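Local coordinates for conserved hypothetical secreted protein (Helicobacter pylori, PDB 4RNY) that is known as the cell-shape determinant Csd3 and probably acts as a zinc-dependent peptidase of the M23 family, at residues D32-A37 and R217-V222; S63-I68 and I84-K89; F204-F209 and R309-L314. All coordinates share one frame; numbering follows the deposited sequence.

Contact 1: residues D32-A37 and R217-V222. With ZN (zinc ion), chain C.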
loop_
_atom_site.group_PDB
_atom_site.type_symbol
_atom_site.label_atom_id
_atom_site.label_comp_id
_atom_site.label_asym_id
_atom_site.label_seq_id
_atom_site.Cartn_x
_atom_site.Cartn_y
_atom_site.Cartn_z
ATOM N N ASP A 32 -0.324 17.519 8.048
ATOM C CA ASP A 32 1.066 17.130 7.927
ATOM C C ASP A 32 1.564 16.225 9.051
ATOM O O ASP A 32 2.334 15.311 8.796
ATOM C CB ASP A 32 1.953 18.364 7.774
ATOM C CG ASP A 32 1.832 18.985 6.392
ATOM O OD1 ASP A 32 1.134 18.412 5.513
ATOM O OD2 ASP A 32 2.413 20.044 6.191
ATOM N N LYS A 33 1.101 16.445 10.285
ATOM C CA LYS A 33 1.453 15.532 11.369
ATOM C C LYS A 33 0.960 14.109 11.089
ATOM O O LYS A 33 1.685 13.098 11.324
ATOM C CB LYS A 33 0.964 16.057 12.722
ATOM C CG LYS A 33 1.816 17.216 13.223
ATOM C CD LYS A 33 1.197 17.952 14.404
ATOM C CE LYS A 33 2.243 18.867 15.010
ATOM N NZ LYS A 33 1.694 19.869 15.945
ATOM N N GLU A 34 -0.261 14.012 10.569
ATOM C CA GLU A 34 -0.809 12.708 10.184
ATOM C C GLU A 34 0.065 12.049 9.137
ATOM O O GLU A 34 0.331 10.871 9.236
ATOM C CB GLU A 34 -2.232 12.823 9.587
ATOM C CG GLU A 34 -3.319 13.082 10.581
ATOM C CD GLU A 34 -4.693 12.796 10.019
ATOM O OE1 GLU A 34 -5.570 12.511 10.854
ATOM O OE2 GLU A 34 -4.903 12.888 8.762
ATOM N N LEU A 35 0.506 12.811 8.135
ATOM C CA LEU A 35 1.382 12.235 7.073
ATOM C C LEU A 35 2.656 11.717 7.704
ATOM O O LEU A 35 3.143 10.636 7.385
ATOM C CB LEU A 35 1.722 13.295 6.036
ATOM C CG LEU A 35 0.625 13.715 5.078
ATOM C CD1 LEU A 35 1.080 14.870 4.225
ATOM C CD2 LEU A 35 0.286 12.527 4.168
ATOM N N SER A 36 3.161 12.486 8.648
ATOM C CA SER A 36 4.436 12.201 9.298
ATOM C C SER A 36 4.394 10.931 10.146
ATOM O O SER A 36 5.429 10.282 10.354
ATOM C CB SER A 36 4.857 13.398 10.146
ATOM O OG SER A 36 4.228 13.396 11.416
ATOM N N ALA A 37 3.203 10.534 10.585
ATOM C CA ALA A 37 3.083 9.351 11.446
ATOM C C ALA A 37 3.160 8.054 10.684
ATOM O O ALA A 37 3.179 7.015 11.303
ATOM C CB ALA A 37 1.799 9.383 12.275
ATOM N N ARG A 217 -1.682 18.351 -1.340
ATOM C CA ARG A 217 -1.188 17.307 -0.448
ATOM C C ARG A 217 -1.973 16.017 -0.526
ATOM O O ARG A 217 -3.183 16.033 -0.599
ATOM C CB ARG A 217 -1.249 17.755 1.017
ATOM C CG ARG A 217 -0.156 18.714 1.389
ATOM C CD ARG A 217 0.942 18.017 2.150
ATOM N NE ARG A 217 2.113 18.840 2.403
ATOM C CZ ARG A 217 2.176 19.895 3.190
ATOM N NH1 ARG A 217 1.105 20.352 3.845
ATOM N NH2 ARG A 217 3.334 20.509 3.341
ATOM N N PRO A 218 -1.287 14.871 -0.503
ATOM C CA PRO A 218 -2.053 13.659 -0.350
ATOM C C PRO A 218 -2.689 13.612 1.046
ATOM O O PRO A 218 -2.182 14.264 1.943
ATOM C CB PRO A 218 -1.006 12.568 -0.451
ATOM C CG PRO A 218 0.146 13.188 -1.150
ATOM C CD PRO A 218 0.141 14.614 -0.708
ATOM N N HIS A 219 -3.733 12.813 1.222
ATOM C CA HIS A 219 -4.221 12.419 2.558
ATOM C C HIS A 219 -4.510 10.910 2.515
ATOM O O HIS A 219 -5.383 10.454 1.777
ATOM C CB HIS A 219 -5.482 13.227 2.883
ATOM C CG HIS A 219 -6.162 12.820 4.150
ATOM N ND1 HIS A 219 -7.522 12.645 4.234
ATOM C CD2 HIS A 219 -5.680 12.599 5.390
ATOM C CE1 HIS A 219 -7.855 12.341 5.467
ATOM N NE2 HIS A 219 -6.755 12.290 6.187
ATOM N N TYR A 220 -3.816 10.121 3.325
ATOM C CA TYR A 220 -3.838 8.687 3.126
ATOM C C TYR A 220 -4.829 7.924 3.981
ATOM O O TYR A 220 -4.633 6.754 4.324
ATOM C CB TYR A 220 -2.459 8.127 3.286
ATOM C CG TYR A 220 -1.485 8.615 2.244
ATOM C CD1 TYR A 220 -1.729 8.435 0.902
ATOM C CD2 TYR A 220 -0.265 9.189 2.629
ATOM C CE1 TYR A 220 -0.785 8.829 -0.058
ATOM C CE2 TYR A 220 0.669 9.595 1.684
ATOM C CZ TYR A 220 0.396 9.415 0.329
ATOM O OH TYR A 220 1.360 9.822 -0.598
ATOM N N GLY A 221 -5.934 8.592 4.255
ATOM C CA GLY A 221 -7.078 7.955 4.896
ATOM C C GLY A 221 -8.261 8.858 4.742
ATOM O O GLY A 221 -8.216 9.756 3.892
ATOM N N VAL A 222 -9.315 8.564 5.501
ATOM C CA VAL A 222 -10.551 9.330 5.511
ATOM C C VAL A 222 -10.749 9.918 6.890
ATOM O O VAL A 222 -10.666 9.208 7.894
ATOM C CB VAL A 222 -11.815 8.441 5.276
ATOM C CG1 VAL A 222 -13.065 9.320 5.129
ATOM C CG2 VAL A 222 -11.651 7.561 4.081
HETATM ZN ZN ZN C . -6.588 11.929 8.248
#
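The zinc site of an M23 peptidase fold is closed here by two distant parts of the chain, with Glu34 from the helix 30-36 and His219 from the loop before strand 222-225 meeting on one metal. His219 opens the HxxxD motif that ends at Asp223; together with His301 these are the peptidase-domain ligands. Glu34 comes from the N-terminal domain, so the shell is filled from outside the peptidase domain, which is consistent with a latent enzyme whose zinc is capped in cis by a residue of its own N-terminal part. Glu34 OE2 lies 2.0 Å from the zinc ion, and His219 NE2 binds it at 2.1 Å. The carboxylate is nearly coplanar with the imidazole, 10° apart, and OE2 approaches the ring at its edge. Second-shell partners steady both ligands: Glu34 OE1 is hydrogen-bonded to His266, and His219 ND1 to the carbonyl of Pro203.

The next residue, Leu35, packs beside the zinc ligands. Its CD2 rests 3.7 Å from Tyr220 CD2, the two side chains crossing at about a right angle, while Leu35 CD1 reaches to 3.8 Å from Arg217 CD. Phe81 of strand 76-83 adds an apolar neighbour to Asp32, Leu35 and Arg217. The Arg217 chain, bent at chi2 (-102°), carries its guanidinium under the Asp32 carboxylate, so the acid sits over a face and not at the N-H edge. The planes are 76° apart, with Asp32 OD1 2.6 Å from Arg217 NH1.

Contact 2: residues S63-I68 and I84-K89. With SO4 (sulfate ion), chain D.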
loop_
_atom_site.group_PDB
_atom_site.type_symbol
_atom_site.label_atom_id
_atom_site.label_comp_id
_atom_site.label_asym_id
_atom_site.label_seq_id
_atom_site.Cartn_x
_atom_site.Cartn_y
_atom_site.Cartn_z
ATOM N N SER A 63 5.130 7.344 1.697
ATOM C CA SER A 63 4.502 6.338 0.877
ATOM C C SER A 63 5.440 6.061 -0.269
ATOM O O SER A 63 6.605 6.477 -0.267
ATOM C CB SER A 63 3.139 6.821 0.345
ATOM O OG SER A 63 3.288 7.958 -0.536
ATOM N N GLN A 64 4.908 5.418 -1.296
ATOM C CA GLN A 64 5.707 5.142 -2.460
ATOM C C GLN A 64 5.970 6.368 -3.273
ATOM O O GLN A 64 6.950 6.400 -4.009
ATOM C CB GLN A 64 4.990 4.128 -3.333
ATOM C CG GLN A 64 5.913 3.466 -4.298
ATOM C CD GLN A 64 5.444 2.086 -4.614
ATOM O OE1 GLN A 64 5.283 1.247 -3.722
ATOM N NE2 GLN A 64 5.188 1.847 -5.854
ATOM N N ASP A 65 5.086 7.367 -3.171
ATOM C CA ASP A 65 5.172 8.548 -4.027
ATOM C C ASP A 65 5.458 9.871 -3.313
ATOM O O ASP A 65 5.632 10.872 -3.969
ATOM C CB ASP A 65 3.848 8.665 -4.775
ATOM C CG ASP A 65 3.499 7.359 -5.533
ATOM O OD1 ASP A 65 4.478 6.742 -6.042
ATOM O OD2 ASP A 65 2.302 6.976 -5.598
ATOM N N LEU A 66 5.469 9.878 -1.983
ATOM C CA LEU A 66 5.695 11.083 -1.186
ATOM C C LEU A 66 6.702 10.799 -0.095
ATOM O O LEU A 66 6.726 9.707 0.486
ATOM C CB LEU A 66 4.397 11.560 -0.540
ATOM C CG LEU A 66 4.355 12.964 0.089
ATOM C CD1 LEU A 66 4.324 14.127 -0.922
ATOM C CD2 LEU A 66 3.244 13.048 1.099
ATOM N N GLN A 67 7.553 11.792 0.143
ATOM C CA GLN A 67 8.621 11.739 1.147
ATOM C C GLN A 67 8.734 13.076 1.871
ATOM O O GLN A 67 8.325 14.130 1.365
ATOM C CB GLN A 67 9.969 11.351 0.519
ATOM C CG GLN A 67 10.541 12.410 -0.414
ATOM C CD GLN A 67 11.673 11.900 -1.242
ATOM O OE1 GLN A 67 12.443 11.017 -0.820
ATOM N NE2 GLN A 67 11.796 12.437 -2.438
ATOM N N ILE A 68 9.199 12.976 3.112
ATOM C CA ILE A 68 9.657 14.098 3.875
ATOM C C ILE A 68 11.041 14.475 3.382
ATOM O O ILE A 68 11.909 13.603 3.220
ATOM C CB ILE A 68 9.750 13.710 5.356
ATOM C CG1 ILE A 68 8.343 13.630 5.928
ATOM C CG2 ILE A 68 10.599 14.736 6.107
ATOM C CD1 ILE A 68 8.245 13.080 7.331
ATOM N N ILE A 84 8.431 11.570 -4.326
ATOM C CA ILE A 84 9.582 10.713 -4.538
ATOM C C ILE A 84 9.898 10.658 -6.013
ATOM O O ILE A 84 9.022 10.471 -6.811
ATOM C CB ILE A 84 9.402 9.293 -3.981
ATOM C CG1 ILE A 84 9.255 9.349 -2.456
ATOM C CG2 ILE A 84 10.606 8.440 -4.334
ATOM C CD1 ILE A 84 9.120 8.011 -1.778
ATOM N N ILE A 85 11.157 10.890 -6.365
ATOM C CA ILE A 85 11.615 10.809 -7.742
ATOM C C ILE A 85 11.906 9.350 -8.121
ATOM O O ILE A 85 12.665 8.649 -7.417
ATOM C CB ILE A 85 12.875 11.679 -7.948
ATOM C CG1 ILE A 85 12.465 13.157 -7.936
ATOM C CG2 ILE A 85 13.583 11.313 -9.269
ATOM C CD1 ILE A 85 13.633 14.129 -7.853
ATOM N N PHE A 86 11.312 8.857 -9.206
ATOM C CA PHE A 86 11.604 7.465 -9.596
ATOM C C PHE A 86 11.291 7.153 -11.038
ATOM O O PHE A 86 10.539 7.865 -11.654
ATOM C CB PHE A 86 10.873 6.433 -8.710
ATOM C CG PHE A 86 9.370 6.456 -8.828
ATOM C CD1 PHE A 86 8.718 5.772 -9.832
ATOM C CD2 PHE A 86 8.606 7.136 -7.895
ATOM C CE1 PHE A 86 7.334 5.800 -9.925
ATOM C CE2 PHE A 86 7.230 7.175 -7.989
ATOM C CZ PHE A 86 6.586 6.502 -9.010
ATOM N N THR A 87 11.839 6.043 -11.511
ATOM C CA THR A 87 11.527 5.491 -12.834
ATOM C C THR A 87 10.627 4.247 -12.703
ATOM O O THR A 87 10.839 3.420 -11.810
ATOM C CB THR A 87 12.845 5.053 -13.526
ATOM O OG1 THR A 87 13.587 6.224 -13.864
ATOM C CG2 THR A 87 12.543 4.294 -14.782
ATOM N N ARG A 88 9.667 4.112 -13.606
ATOM C CA ARG A 88 8.738 2.986 -13.606
ATOM C C ARG A 88 9.045 2.083 -14.779
ATOM O O ARG A 88 9.101 2.561 -15.891
ATOM C CB ARG A 88 7.285 3.484 -13.616
ATOM C CG ARG A 88 6.278 2.408 -13.245
ATOM C CD ARG A 88 4.872 2.926 -13.207
ATOM N NE ARG A 88 4.578 3.961 -12.178
ATOM C CZ ARG A 88 4.221 5.213 -12.475
ATOM N NH1 ARG A 88 4.178 5.611 -13.722
ATOM N NH2 ARG A 88 3.906 6.091 -11.528
ATOM N N LYS A 89 9.288 0.784 -14.529
ATOM C CA LYS A 89 9.493 -0.219 -15.600
ATOM C C LYS A 89 8.365 -1.268 -15.586
ATOM O O LYS A 89 7.889 -1.663 -14.524
ATOM C CB LYS A 89 10.820 -0.980 -15.429
ATOM C CG LYS A 89 12.067 -0.191 -15.734
ATOM C CD LYS A 89 13.310 -0.960 -15.315
ATOM C CE LYS A 89 14.542 -0.098 -15.430
ATOM N NZ LYS A 89 15.742 -0.867 -15.031
HETATM S S SO4 D . 3.458 4.382 -8.428
HETATM O O1 SO4 D . 3.124 5.702 -9.006
HETATM O O2 SO4 D . 4.091 4.533 -7.092
HETATM O O3 SO4 D . 4.381 3.622 -9.312
HETATM O O4 SO4 D . 2.258 3.552 -8.255
HETATM O O HOH W 1 13.633 11.725 -4.532
#
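Ile84 leaves the five-stranded antiparallel sheet at the end of strand 76-83 and packs into an ST turn that opens the neighbouring strand 66-73, before the chain moves on to strand 87-96 of the next sheet. Its backbone N donates a nearly straight bond to Asp65 O, 2.9 Å long (N-H...O 163°). Its CB is directed at the turn, and with CG1 anti to the carbonyl carbon (chi1 -64°) CD1 reaches in among the backbone carbonyls, 3.3 Å from Ser63 O. The neighbouring Gln64 O is buried by this contact and finds no polar partner in the model. Ser63 OG forms the turn by accepting from Asp65 N at 3.2 Å, and is itself hydrogen-bonded to Tyr220. On the flank of Ile84, CG1 lies 3.7 Å from Gln67 CB. The Gln67 amide lies alongside Ile84, NE2 near its CA, with OE1 bonded to Arg146 and NE2 to the carbonyl of Pro83.

At Ile85 the side chain turns away and the backbone makes the link: a water accepts from both Ile85 N and Gln67 NE2. Phe86 then swings back, and its CE2 comes within 3.4 Å of Asp65 OD1, the carboxylate inclined 25° to the ring. The CZ corner of the ring faces a sulfate, probably taken from the crystallisation liquor. Arg88 is one of the groups that hold this ion, with Arg309 and, weakly, Gln64 NE2. Its chain bends at chi3 so that the guanidinium edge meets the sulfate in a two-pronged grip, with Arg88 NE 2.9 Å from O3 and Arg88 NH2 2.7 Å from O1.

Contact 3: residues F204-F209 and R309-L314; sequences FSYGRF and RPINPL. With GOL (glycerol), chain J; SO4 (sulfate ion), chain D.
Asn312 OD1 is the polar atom gripped from two directions where the loop 204-209 packs on the segment 309-314, at the edge of the M23 peptidase sheet. Leu314 N donates to it at 3.0 Å, which makes an Asx turn. A water that also accepts from Phe204 N donates to Asn312 OD1, with 2.8 Å between the water oxygen and Asn312 OD1. The N-H of Leu314 comes from well above the carbonyl plane of the amide, 56° out of it.

The bulk of the contact is the Phe204 ring lying face-on over the Ile311-Asn312 peptide. With CG anti to the backbone N (chi1 -179°), the ring is carried out over this link: Asn312 N sits 3.6 Å above the ring plane at its centre, and Ile311 C is nearer the rim. The Asn312 amide plane is within 6° of the ring plane, and the two side chains run antiparallel, with OD1 beside Phe204 CB. Pro313 CD and Pro310 CB add apolar contacts, and Pro313 in turn packs on Phe302 and Val304 of strand 299-306.

Tyr206 stands against the rim of Phe204, whose CE1 sits 3.5 Å above the Tyr206 ring plane, over its centre. A second water spans the segments, 2.6 Å from Tyr206 OH and accepting from Asn312 N. Glycerol, probably from the crystallisation liquor, donates from O3 to Pro310 O at 2.7 Å, although other parts of its model are too close to Tyr206 and Arg309. Beyond it, the Arg309 guanidinium takes a sulfate at its edge, NH1 and NH2 converging on the single oxygen O4.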
loop_
_atom_site.group_PDB
_atom_site.type_symbol
_atom_site.label_atom_id
_atom_site.label_comp_id
_atom_site.label_asym_id
_atom_site.label_seq_id
_atom_site.Cartn_x
_atom_site.Cartn_y
_atom_site.Cartn_z
ATOM N N PHE A 204 -9.983 10.737 1.285
ATOM C CA PHE A 204 -8.683 10.218 0.842
ATOM C C PHE A 204 -8.219 11.006 -0.378
ATOM O O PHE A 204 -9.047 11.374 -1.190
ATOM C CB PHE A 204 -8.824 8.735 0.485
ATOM C CG PHE A 204 -7.517 8.068 0.036
ATOM C CD1 PHE A 204 -7.102 8.104 -1.303
ATOM C CD2 PHE A 204 -6.723 7.393 0.947
ATOM C CE1 PHE A 204 -5.895 7.548 -1.678
ATOM C CE2 PHE A 204 -5.544 6.768 0.563
ATOM C CZ PHE A 204 -5.124 6.854 -0.760
ATOM N N SER A 205 -6.921 11.273 -0.526
ATOM C CA SER A 205 -6.419 11.794 -1.784
ATOM C C SER A 205 -5.001 11.309 -2.038
ATOM O O SER A 205 -4.190 11.279 -1.110
ATOM C CB SER A 205 -6.419 13.327 -1.810
ATOM O OG SER A 205 -5.672 13.763 -2.949
ATOM N N TYR A 206 -4.706 10.915 -3.268
ATOM C CA TYR A 206 -3.321 10.612 -3.660
ATOM C C TYR A 206 -2.422 11.855 -3.806
ATOM O O TYR A 206 -1.211 11.727 -3.882
ATOM C CB TYR A 206 -3.262 9.786 -4.947
ATOM C CG TYR A 206 -3.680 8.351 -4.783
ATOM C CD1 TYR A 206 -2.924 7.478 -4.045
ATOM C CD2 TYR A 206 -4.842 7.880 -5.360
ATOM C CE1 TYR A 206 -3.305 6.159 -3.899
ATOM C CE2 TYR A 206 -5.223 6.566 -5.226
ATOM C CZ TYR A 206 -4.437 5.708 -4.519
ATOM O OH TYR A 206 -4.788 4.382 -4.399
ATOM N N GLY A 207 -3.014 13.034 -3.766
ATOM C CA GLY A 207 -2.258 14.279 -3.961
ATOM C C GLY A 207 -2.096 14.604 -5.443
ATOM O O GLY A 207 -2.351 13.756 -6.321
ATOM N N ARG A 208 -1.666 15.822 -5.727
ATOM C CA ARG A 208 -1.326 16.209 -7.093
ATOM C C ARG A 208 -0.025 16.946 -7.035
ATOM O O ARG A 208 0.132 17.817 -6.191
ATOM C CB ARG A 208 -2.352 17.126 -7.744
ATOM C CG ARG A 208 -3.570 16.417 -8.277
ATOM C CD ARG A 208 -4.357 17.307 -9.258
ATOM N NE ARG A 208 -3.538 17.604 -10.442
ATOM C CZ ARG A 208 -3.900 18.380 -11.459
ATOM N NH1 ARG A 208 -3.036 18.565 -12.445
ATOM N NH2 ARG A 208 -5.097 18.988 -11.476
ATOM N N PHE A 209 0.892 16.599 -7.938
ATOM C CA PHE A 209 2.216 17.114 -7.844
ATOM C C PHE A 209 2.593 18.114 -8.943
ATOM O O PHE A 209 3.671 18.668 -8.865
ATOM C CB PHE A 209 3.242 15.998 -7.785
ATOM C CG PHE A 209 3.012 14.981 -6.696
ATOM C CD1 PHE A 209 2.445 15.339 -5.458
ATOM C CD2 PHE A 209 3.387 13.652 -6.899
ATOM C CE1 PHE A 209 2.257 14.385 -4.455
ATOM C CE2 PHE A 209 3.196 12.720 -5.912
ATOM C CZ PHE A 209 2.638 13.075 -4.686
ATOM N N ARG A 309 0.501 -0.173 1.016
ATOM C CA ARG A 309 0.269 1.046 0.292
ATOM C C ARG A 309 -1.094 1.574 0.670
ATOM O O ARG A 309 -2.067 0.836 0.580
ATOM C CB ARG A 309 0.287 0.741 -1.206
ATOM C CG ARG A 309 1.690 0.618 -1.822
ATOM C CD ARG A 309 1.944 1.797 -2.774
ATOM N NE ARG A 309 1.761 1.381 -4.104
ATOM C CZ ARG A 309 1.757 2.123 -5.208
ATOM N NH1 ARG A 309 1.791 3.456 -5.237
ATOM N NH2 ARG A 309 1.617 1.455 -6.317
ATOM N N PRO A 310 -1.189 2.864 1.001
ATOM C CA PRO A 310 -2.510 3.410 1.325
ATOM C C PRO A 310 -3.469 3.456 0.134
ATOM O O PRO A 310 -3.093 3.822 -1.001
ATOM C CB PRO A 310 -2.186 4.803 1.823
ATOM C CG PRO A 310 -0.868 5.169 1.180
ATOM C CD PRO A 310 -0.112 3.888 1.063
ATOM N N ILE A 311 -4.714 3.076 0.376
ATOM C CA ILE A 311 -5.741 3.068 -0.656
ATOM C C ILE A 311 -7.001 3.724 -0.091
ATOM O O ILE A 311 -7.182 3.788 1.138
ATOM C CB ILE A 311 -6.033 1.638 -1.198
ATOM C CG1 ILE A 311 -6.396 0.681 -0.081
ATOM C CG2 ILE A 311 -4.822 1.037 -1.846
ATOM C CD1 ILE A 311 -7.745 0.901 0.505
ATOM N N ASN A 312 -7.860 4.200 -0.975
ATOM C CA ASN A 312 -9.074 4.886 -0.558
ATOM C C ASN A 312 -10.034 3.928 0.109
ATOM O O ASN A 312 -10.562 3.029 -0.528
ATOM C CB ASN A 312 -9.746 5.549 -1.718
ATOM C CG ASN A 312 -10.963 6.350 -1.304
ATOM O OD1 ASN A 312 -11.393 6.383 -0.138
ATOM N ND2 ASN A 312 -11.526 7.004 -2.267
ATOM N N PRO A 313 -10.223 4.074 1.423
ATOM C CA PRO A 313 -11.076 3.118 2.083
ATOM C C PRO A 313 -12.543 3.087 1.580
ATOM O O PRO A 313 -13.205 2.045 1.660
ATOM C CB PRO A 313 -10.969 3.504 3.545
ATOM C CG PRO A 313 -9.745 4.374 3.631
ATOM C CD PRO A 313 -9.753 5.104 2.348
ATOM N N LEU A 314 -13.026 4.193 1.022
ATOM C CA LEU A 314 -14.430 4.274 0.659
ATOM C C LEU A 314 -14.786 3.363 -0.489
ATOM O O LEU A 314 -15.928 3.024 -0.633
ATOM C CB LEU A 314 -14.803 5.689 0.286
ATOM C CG LEU A 314 -14.725 6.686 1.447
ATOM C CD1 LEU A 314 -15.162 8.067 0.961
ATOM C CD2 LEU A 314 -15.529 6.243 2.667
HETATM C C1 GOL J . 0.920 5.189 -2.672
HETATM O O1 GOL J . 1.869 4.506 -1.921
HETATM C C2 GOL J . -0.445 4.507 -2.629
HETATM O O2 GOL J . -1.410 5.551 -2.614
HETATM C C3 GOL J . -0.969 3.619 -3.757
HETATM O O3 GOL J . -2.123 2.904 -3.318
HETATM S S SO4 D . 3.458 4.382 -8.428
HETATM O O1 SO4 D . 3.124 5.702 -9.006
HETATM O O2 SO4 D . 4.091 4.533 -7.092
HETATM O O3 SO4 D . 4.381 3.622 -9.312
HETATM O O4 SO4 D . 2.258 3.552 -8.255
HETATM O O HOH W 2 -12.166 8.966 0.520
HETATM O O HOH W 3 -7.299 4.011 -3.955
#

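In the fold
The three contacts join the N-terminal domain, the M23 peptidase domain and strand 87-96, which belongs to a separate antiparallel sheet. Contacts 1 and 3 are the nearest pair, their centres about 9 Å apart, and His219 N lies 2.8 Å from Ser205 O, a probable hydrogen bond that ties the loop 204-209 to a zinc ligand. Contact 2 reaches contact 1 through Tyr220 OH, 2.7 Å from Ser63 OG, and through Leu66, which packs on Pro218 and whose side chain is about 12 Å from the zinc. Contacts 2 and 3, centres about 14 Å apart, share one sulfate between Arg88 and Arg309, with a long, weak ion pair from Asp65 to Arg309 beside it.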